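Local coordinates for 3-keto-5-aminohexanoate cleavage protein (Archaeoglobus fulgidus, PDB 3LOT) that probably cleaves 3-keto-5-aminohexanoate, a beta-keto acid, using a zinc ion bound in a TIM-barrel fold, at residues G47-H52 and V81-T86; P109-F114 and L304-K309. All blocks are in the same frame, centred on the assembly; numbering follows the deposited sequence.

Contact 1 of 2, residues G47-H52 and V81-T86; sequences GMVHIH and VVINVT. With ZN (zinc ion), chain P.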
ATOM      1  N   GLY D  47      -2.453 -31.420   5.466  1.00 11.31           N
ATOM      2  CA  GLY D  47      -3.740 -31.725   6.033  1.00 11.43           C
ATOM      3  C   GLY D  47      -4.821 -31.794   4.969  1.00 12.00           C
ATOM      4  O   GLY D  47      -5.908 -32.355   5.231  1.00 11.28           O
HETATM    5  N   MSE D  48      -4.527 -31.193   3.809  0.66 11.79           N
HETATM    6  CA  MSE D  48      -5.414 -31.185   2.641  0.66 12.14           C
HETATM    7  C   MSE D  48      -4.623 -31.467   1.352  0.66 12.43           C
HETATM    8  O   MSE D  48      -3.502 -30.980   1.168  0.66 12.47           O
HETATM    9  CB  MSE D  48      -6.142 -29.837   2.522  0.66 11.55           C
HETATM   10  CG  MSE D  48      -7.351 -29.853   1.552  0.66 11.46           C
HETATM   11 SE   MSE D  48      -8.708 -28.438   1.812  0.50  8.15          SE
HETATM   12  CE  MSE D  48      -7.605 -26.841   2.117  0.66 12.70           C
ATOM     13  N   VAL D  49      -5.234 -32.260   0.475  1.00 12.85           N
ATOM     14  CA  VAL D  49      -4.716 -32.502  -0.846  1.00 12.61           C
ATOM     15  C   VAL D  49      -5.707 -32.000  -1.893  1.00 13.56           C
ATOM     16  O   VAL D  49      -6.935 -32.144  -1.750  1.00 12.28           O
ATOM     17  CB  VAL D  49      -4.366 -33.989  -1.091  1.00 12.71           C
ATOM     18  CG1 VAL D  49      -3.238 -34.378  -0.220  1.00 11.98           C
ATOM     19  CG2 VAL D  49      -5.546 -34.915  -0.921  1.00 10.53           C
ATOM     20  N   HIS D  50      -5.157 -31.421  -2.951  1.00 13.15           N
ATOM     21  CA  HIS D  50      -5.961 -30.913  -4.044  1.00 13.48           C
ATOM     22  C   HIS D  50      -5.793 -31.773  -5.292  1.00 12.41           C
ATOM     23  O   HIS D  50      -4.692 -31.950  -5.743  1.00 11.06           O
ATOM     24  CB  HIS D  50      -5.587 -29.470  -4.298  1.00 13.69           C
ATOM     25  CG  HIS D  50      -6.342 -28.859  -5.409  1.00 13.76           C
ATOM     26  ND1 HIS D  50      -7.716 -28.754  -5.404  1.00 17.11           N
ATOM     27  CD2 HIS D  50      -5.922 -28.345  -6.592  1.00 14.39           C
ATOM     28  CE1 HIS D  50      -8.105 -28.178  -6.525  1.00 18.82           C
ATOM     29  NE2 HIS D  50      -7.036 -27.898  -7.244  1.00 14.47           N
ATOM     30  N   ILE D  51      -6.907 -32.312  -5.797  1.00 11.79           N
ATOM     31  CA  ILE D  51      -6.905 -33.383  -6.805  1.00 12.02           C
ATOM     32  C   ILE D  51      -7.501 -32.944  -8.162  1.00 12.97           C
ATOM     33  O   ILE D  51      -8.612 -32.390  -8.208  1.00 13.42           O
ATOM     34  CB  ILE D  51      -7.677 -34.650  -6.282  1.00 11.70           C
ATOM     35  CG1 ILE D  51      -7.003 -35.222  -5.004  1.00 12.22           C
ATOM     36  CG2 ILE D  51      -7.825 -35.735  -7.378  1.00  7.52           C
ATOM     37  CD1 ILE D  51      -5.494 -35.503  -5.091  1.00 12.52           C
ATOM     38  N   HIS D  52      -6.720 -33.134  -9.224  1.00 12.65           N
ATOM     39  CA  HIS D  52      -7.209 -33.236 -10.602  1.00 13.58           C
ATOM     40  C   HIS D  52      -7.087 -34.683 -11.117  1.00 14.13           C
ATOM     41  O   HIS D  52      -6.274 -35.462 -10.630  1.00 14.17           O
ATOM     42  CB  HIS D  52      -6.373 -32.402 -11.565  1.00 13.52           C
ATOM     43  CG  HIS D  52      -6.485 -30.918 -11.381  1.00 15.62           C
ATOM     44  ND1 HIS D  52      -6.779 -30.059 -12.427  1.00 14.79           N
ATOM     45  CD2 HIS D  52      -6.304 -30.138 -10.291  1.00 15.62           C
ATOM     46  CE1 HIS D  52      -6.803 -28.821 -11.977  1.00 14.46           C
ATOM     47  NE2 HIS D  52      -6.527 -28.843 -10.687  1.00 15.73           N
ATOM     48  N   VAL D  81      -6.850 -37.611   5.203  1.00 13.06           N
ATOM     49  CA  VAL D  81      -6.627 -36.322   4.568  1.00 12.96           C
ATOM     50  C   VAL D  81      -7.899 -35.740   3.975  1.00 13.49           C
ATOM     51  O   VAL D  81      -8.753 -36.481   3.452  1.00 13.70           O
ATOM     52  CB  VAL D  81      -5.551 -36.435   3.449  1.00 13.72           C
ATOM     53  CG1 VAL D  81      -6.087 -37.215   2.243  1.00 11.40           C
ATOM     54  CG2 VAL D  81      -5.031 -35.040   3.053  1.00 10.60           C
ATOM     55  N   VAL D  82      -8.042 -34.412   4.066  1.00 13.59           N
ATOM     56  CA  VAL D  82      -9.148 -33.727   3.405  1.00 12.68           C
ATOM     57  C   VAL D  82      -8.881 -33.707   1.878  1.00 12.89           C
ATOM     58  O   VAL D  82      -7.815 -33.291   1.413  1.00 13.09           O
ATOM     59  CB  VAL D  82      -9.390 -32.291   3.977  1.00 13.35           C
ATOM     60  CG1 VAL D  82     -10.540 -31.583   3.252  1.00 10.56           C
ATOM     61  CG2 VAL D  82      -9.705 -32.353   5.508  1.00 11.90           C
ATOM     62  N   ILE D  83      -9.835 -34.237   1.121  1.00 12.08           N
ATOM     63  CA  ILE D  83      -9.700 -34.380  -0.326  1.00 12.73           C
ATOM     64  C   ILE D  83     -10.479 -33.261  -1.006  1.00 13.05           C
ATOM     65  O   ILE D  83     -11.741 -33.230  -1.004  1.00 12.61           O
ATOM     66  CB  ILE D  83     -10.206 -35.765  -0.815  1.00 13.13           C
ATOM     67  CG1 ILE D  83      -9.452 -36.915  -0.089  1.00 11.71           C
ATOM     68  CG2 ILE D  83     -10.103 -35.795  -2.350  1.00 11.99           C
ATOM     69  CD1 ILE D  83     -10.104 -38.310  -0.185  1.00 10.02           C
ATOM     70  N   ASN D  84      -9.731 -32.289  -1.487  1.00 13.10           N
ATOM     71  CA  ASN D  84     -10.265 -31.108  -2.185  1.00 13.82           C
ATOM     72  C   ASN D  84     -10.224 -31.395  -3.684  1.00 14.16           C
ATOM     73  O   ASN D  84      -9.137 -31.607  -4.234  1.00 15.28           O
ATOM     74  CB  ASN D  84      -9.356 -29.908  -1.838  1.00 14.07           C
ATOM     75  CG  ASN D  84      -9.761 -28.590  -2.539  1.00 15.39           C
ATOM     76  OD1 ASN D  84     -10.123 -28.594  -3.704  1.00 19.33           O
ATOM     77  ND2 ASN D  84      -9.618 -27.447  -1.833  1.00 17.70           N
ATOM     78  N   VAL D  85     -11.384 -31.336  -4.333  0.50 14.06           N
ATOM     79  CA  VAL D  85     -11.515 -31.638  -5.760  0.50 14.00           C
ATOM     80  C   VAL D  85     -11.603 -30.353  -6.616  0.50 13.58           C
ATOM     81  O   VAL D  85     -12.246 -29.385  -6.231  0.50 12.76           O
ATOM     82  CB  VAL D  85     -12.776 -32.488  -5.967  0.50 14.24           C
ATOM     83  CG1 VAL D  85     -12.905 -32.917  -7.400  0.50 14.24           C
ATOM     84  CG2 VAL D  85     -12.721 -33.681  -5.036  0.50 14.28           C
ATOM     85  N   THR D  86     -10.967 -30.351  -7.781  1.00 13.40           N
ATOM     86  CA  THR D  86     -11.081 -29.218  -8.674  1.00 13.89           C
ATOM     87  C   THR D  86     -12.410 -29.257  -9.427  1.00 14.46           C
ATOM     88  O   THR D  86     -12.945 -30.310  -9.764  1.00 15.13           O
ATOM     89  CB  THR D  86      -9.961 -29.189  -9.686  1.00 13.93           C
ATOM     90  OG1 THR D  86     -10.000 -27.944 -10.386  1.00 13.28           O
ATOM     91  CG2 THR D  86     -10.126 -30.358 -10.690  1.00 10.91           C
TER
HETATM   92 ZN    ZN P 501      -6.093 -27.024  -9.309  1.00 43.26          ZN
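The zinc site of the enzyme takes shape at the C-terminal ends of two neighbouring barrel strands, where H50 and H52 meet N84 and T86. Two histidines separated by one residue reach the same metal through NE2, H50 at 2.4 Å from the zinc and H52 at 2.3 Å, and E262 joins them as a further protein ligand. With NE2 given to zinc, the ND1 of H50 donates a 3.0 Å hydrogen bond to OD1 of N84, a second-shell contact that restrains the turn of the imidazole. OD1 lies close to the ring plane, but ring and amide stand 88° apart, and ND1 approaches from above the carbonyl plane, 69° out of it. H50 and N84 are in register and project on the same face of the sheet; with CG anti to the backbone N in each (chi1 close to 180°), ring and amide meet. T86 braces H52 instead: its methyl CG2 sits over the centre of the ring in a CH-pi contact, 3.7 Å from the centroid, while OG1 is held by the backbone N of G88 and of G89. Regular parallel pairing carries these groups, with bonds such as V49 N to V82 O at 2.9 Å. On the reverse face V49, I51, I83 and V85 are branched and apolar, and I51 and I83 pack on helix 65-78. That helix links the two parallel strands in a beta-alpha-beta unit, the building block of the TIM barrel, whose functional groups gather at the C-terminal ends of its strands.

Contact 2 of 2, residues P109-F114 and L304-K309; sequences PEIATF and LGLKGK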
ATOM      1  N   PRO D 109     -17.860 -33.978  -2.337  1.00 11.68           N
ATOM      2  CA  PRO D 109     -16.682 -33.844  -1.521  1.00 12.27           C
ATOM      3  C   PRO D 109     -16.885 -32.819  -0.412  1.00 12.75           C
ATOM      4  O   PRO D 109     -17.824 -32.013  -0.454  1.00 13.66           O
ATOM      5  CB  PRO D 109     -15.607 -33.322  -2.513  1.00 11.75           C
ATOM      6  CG  PRO D 109     -16.400 -32.587  -3.560  1.00 12.06           C
ATOM      7  CD  PRO D 109     -17.722 -33.318  -3.651  1.00 11.77           C
ATOM      8  N   GLU D 110     -15.990 -32.855   0.563  1.00 13.15           N
ATOM      9  CA  GLU D 110     -16.010 -31.913   1.671  1.00 12.69           C
ATOM     10  C   GLU D 110     -15.719 -30.488   1.227  1.00 12.61           C
ATOM     11  O   GLU D 110     -16.242 -29.543   1.809  1.00 12.40           O
ATOM     12  CB  GLU D 110     -14.983 -32.301   2.738  1.00 13.10           C
ATOM     13  CG  GLU D 110     -15.238 -33.650   3.483  1.00 11.67           C
ATOM     14  CD  GLU D 110     -14.295 -33.829   4.655  1.00 10.56           C
ATOM     15  OE1 GLU D 110     -13.170 -34.341   4.441  1.00 15.89           O
ATOM     16  OE2 GLU D 110     -14.643 -33.440   5.790  1.00  9.62           O
ATOM     17  N   ILE D 111     -14.825 -30.338   0.259  1.00 11.85           N
ATOM     18  CA  ILE D 111     -14.412 -29.023  -0.219  1.00 11.97           C
ATOM     19  C   ILE D 111     -14.021 -29.212  -1.697  1.00 12.72           C
ATOM     20  O   ILE D 111     -13.564 -30.304  -2.112  1.00 12.36           O
ATOM     21  CB  ILE D 111     -13.269 -28.469   0.696  1.00 12.58           C
ATOM     22  CG1 ILE D 111     -12.814 -27.064   0.275  1.00 11.06           C
ATOM     23  CG2 ILE D 111     -12.043 -29.462   0.762  1.00 10.91           C
ATOM     24  CD1 ILE D 111     -12.157 -26.324   1.376  1.00 11.54           C
ATOM     25  N   ALA D 112     -14.272 -28.199  -2.506  1.00 12.66           N
ATOM     26  CA  ALA D 112     -13.883 -28.220  -3.910  1.00 13.18           C
ATOM     27  C   ALA D 112     -13.595 -26.803  -4.403  1.00 15.05           C
ATOM     28  O   ALA D 112     -14.048 -25.831  -3.795  1.00 14.05           O
ATOM     29  CB  ALA D 112     -14.908 -28.865  -4.763  1.00 12.50           C
ATOM     30  N   THR D 113     -12.815 -26.679  -5.471  1.00 15.28           N
ATOM     31  CA  THR D 113     -12.396 -25.344  -5.852  1.00 17.72           C
ATOM     32  C   THR D 113     -13.528 -24.677  -6.640  1.00 19.24           C
ATOM     33  O   THR D 113     -14.340 -25.357  -7.255  1.00 20.64           O
ATOM     34  CB  THR D 113     -11.023 -25.306  -6.575  1.00 17.34           C
ATOM     35  OG1 THR D 113     -11.047 -26.022  -7.801  1.00 17.83           O
ATOM     36  CG2 THR D 113      -9.984 -25.914  -5.692  1.00 19.98           C
ATOM     37  N   PHE D 114     -13.542 -23.345  -6.587  1.00 19.98           N
ATOM     38  CA  PHE D 114     -14.633 -22.487  -7.026  1.00 20.94           C
ATOM     39  C   PHE D 114     -13.941 -21.215  -7.527  1.00 21.57           C
ATOM     40  O   PHE D 114     -13.722 -20.307  -6.745  1.00 21.86           O
ATOM     41  CB  PHE D 114     -15.512 -22.164  -5.797  1.00 20.90           C
ATOM     42  CG  PHE D 114     -16.882 -21.639  -6.110  1.00 18.95           C
ATOM     43  CD1 PHE D 114     -17.044 -20.413  -6.697  1.00 18.16           C
ATOM     44  CD2 PHE D 114     -17.994 -22.367  -5.754  1.00 18.22           C
ATOM     45  CE1 PHE D 114     -18.309 -19.907  -6.930  1.00 22.97           C
ATOM     46  CE2 PHE D 114     -19.279 -21.890  -5.959  1.00 20.31           C
ATOM     47  CZ  PHE D 114     -19.464 -20.640  -6.551  1.00 19.42           C
ATOM     48  N   LEU D 304     -12.049 -25.136   8.867  1.00 13.09           N
ATOM     49  CA  LEU D 304     -12.909 -24.711   7.735  1.00 12.89           C
ATOM     50  C   LEU D 304     -14.401 -25.109   7.872  1.00 13.69           C
ATOM     51  O   LEU D 304     -15.217 -24.753   7.020  1.00 15.35           O
ATOM     52  CB  LEU D 304     -12.357 -25.292   6.461  1.00 12.45           C
ATOM     53  CG  LEU D 304     -10.894 -24.923   6.216  1.00 12.39           C
ATOM     54  CD1 LEU D 304     -10.398 -25.593   4.919  1.00  9.14           C
ATOM     55  CD2 LEU D 304     -10.776 -23.407   6.139  1.00 10.23           C
ATOM     56  N   GLY D 305     -14.773 -25.804   8.934  1.00 13.49           N
ATOM     57  CA  GLY D 305     -16.167 -26.260   9.117  1.00 13.75           C
ATOM     58  C   GLY D 305     -16.634 -27.305   8.114  1.00 13.09           C
ATOM     59  O   GLY D 305     -17.700 -27.180   7.538  1.00 13.35           O
ATOM     60  N   LEU D 306     -15.814 -28.334   7.896  1.00 12.71           N
ATOM     61  CA  LEU D 306     -16.076 -29.331   6.865  1.00 11.86           C
ATOM     62  C   LEU D 306     -16.918 -30.464   7.408  1.00 12.09           C
ATOM     63  O   LEU D 306     -16.950 -30.678   8.613  1.00 11.36           O
ATOM     64  CB  LEU D 306     -14.770 -29.868   6.290  1.00 11.41           C
ATOM     65  CG  LEU D 306     -13.862 -28.817   5.653  1.00  9.97           C
ATOM     66  CD1 LEU D 306     -12.675 -29.503   4.943  1.00 10.02           C
ATOM     67  CD2 LEU D 306     -14.765 -28.009   4.720  1.00  7.92           C
ATOM     68  N   LYS D 307     -17.570 -31.210   6.528  1.00 12.61           N
ATOM     69  CA  LYS D 307     -18.625 -32.146   6.980  1.00 12.58           C
ATOM     70  C   LYS D 307     -18.140 -33.460   7.583  1.00 13.55           C
ATOM     71  O   LYS D 307     -18.873 -34.108   8.393  1.00 13.24           O
ATOM     72  CB  LYS D 307     -19.633 -32.395   5.874  1.00 13.32           C
ATOM     73  CG  LYS D 307     -19.173 -33.241   4.689  1.00 12.53           C
ATOM     74  CD  LYS D 307     -20.166 -33.144   3.574  1.00 11.76           C
ATOM     75  CE  LYS D 307     -19.639 -33.720   2.278  1.00 11.08           C
ATOM     76  NZ  LYS D 307     -20.664 -33.654   1.217  1.00  8.50           N
ATOM     77  N   GLY D 308     -16.925 -33.864   7.236  1.00 14.02           N
ATOM     78  CA  GLY D 308     -16.374 -35.124   7.756  1.00 14.91           C
ATOM     79  C   GLY D 308     -15.958 -36.088   6.661  1.00 15.31           C
ATOM     80  O   GLY D 308     -16.563 -36.128   5.585  1.00 15.01           O
ATOM     81  N   LYS D 309     -14.941 -36.897   6.952  1.00 16.45           N
ATOM     82  CA  LYS D 309     -14.293 -37.751   5.917  1.00 16.79           C
ATOM     83  C   LYS D 309     -15.233 -38.784   5.343  1.00 15.27           C
ATOM     84  O   LYS D 309     -15.127 -39.169   4.172  1.00 14.66           O
ATOM     85  CB  LYS D 309     -13.002 -38.438   6.459  1.00 17.48           C
ATOM     86  CG  LYS D 309     -13.194 -39.565   7.479  1.00 22.68           C
ATOM     87  CD  LYS D 309     -11.856 -39.961   8.138  1.00 25.68           C
ATOM     88  CE  LYS D 309     -12.059 -40.912   9.344  1.00 28.28           C
ATOM     89  NZ  LYS D 309     -10.923 -40.928  10.369  1.00 27.99           N
TER
HETATM   90  O   HOH W   1     -17.833 -29.967   3.940  1.00 10.25           O
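E110 and L306 bring the two backbones nearest each other, 5.8 Å from CA to CA, where the approach to strand 111-114 runs past an irregular loop that follows helix 297-304. A water spans this gap: it donates to O of E110 at 2.7 Å and accepts from N of K307 at 2.9 Å, so two main chains that do not pair directly are still tied together. The direct bond comes from the carboxylate of E110, whose OE2 receives the N-H of G308 at 2.7 Å. The bond is bent, 136° at the hydrogen, and reaches the anti side of OE2, 34° out of the carboxylate plane. Glycine suits position 308, since at its positive phi a CB would be jammed against the preceding carbonyl oxygen. The other carboxylate oxygen, OE1, forms a salt bridge with R301, so one glutamate grips both the last helix and the loop beyond it. Within the TIM barrel this is the N-terminal end of the strands, which helix 297-304 and its following loop cover, and I111, L304 and L306 pack together beneath that cover. I111 provides the strand's share: its CD1 meets CD1 of L304 at 4.0 Å, the two side chains crossing at about a right angle, and its CG2 faces CD1 of L306 at 4.2 Å. The other methyl of L306, CD2, lies 3.6 Å from O of E110. G305, between the two leucines, is the first residue to leave helical phi/psi, with a positive phi that favours glycine. K307 runs extended beyond CG, laying CE 3.7 Å from O of P109 before NZ is bound by the carbonyl oxygens of K108 and D168.

How the contacts relate
Contacts 1 and 2 share the barrel sheet, with centres about 9 Å apart, because strands 82-85 and 111-115 are neighbours in it. V85 forms the seam: its O lies 2.9 Å from N of T113 and its N 3.3 Å from O of I111, both probable hydrogen bonds. Contact 1 runs from the covered end to the zinc; the touching residues of contact 2 lie at the covered end, the nearest atoms of the I111 side chain about 12 Å from the metal and about 8 Å from the H50 side chain. There V82 touches I111 and L306. At the other end, OG1 of T86 and of T113 both hydrogen-bond an unidentified bound molecule, which may mark the pocket beside the zinc.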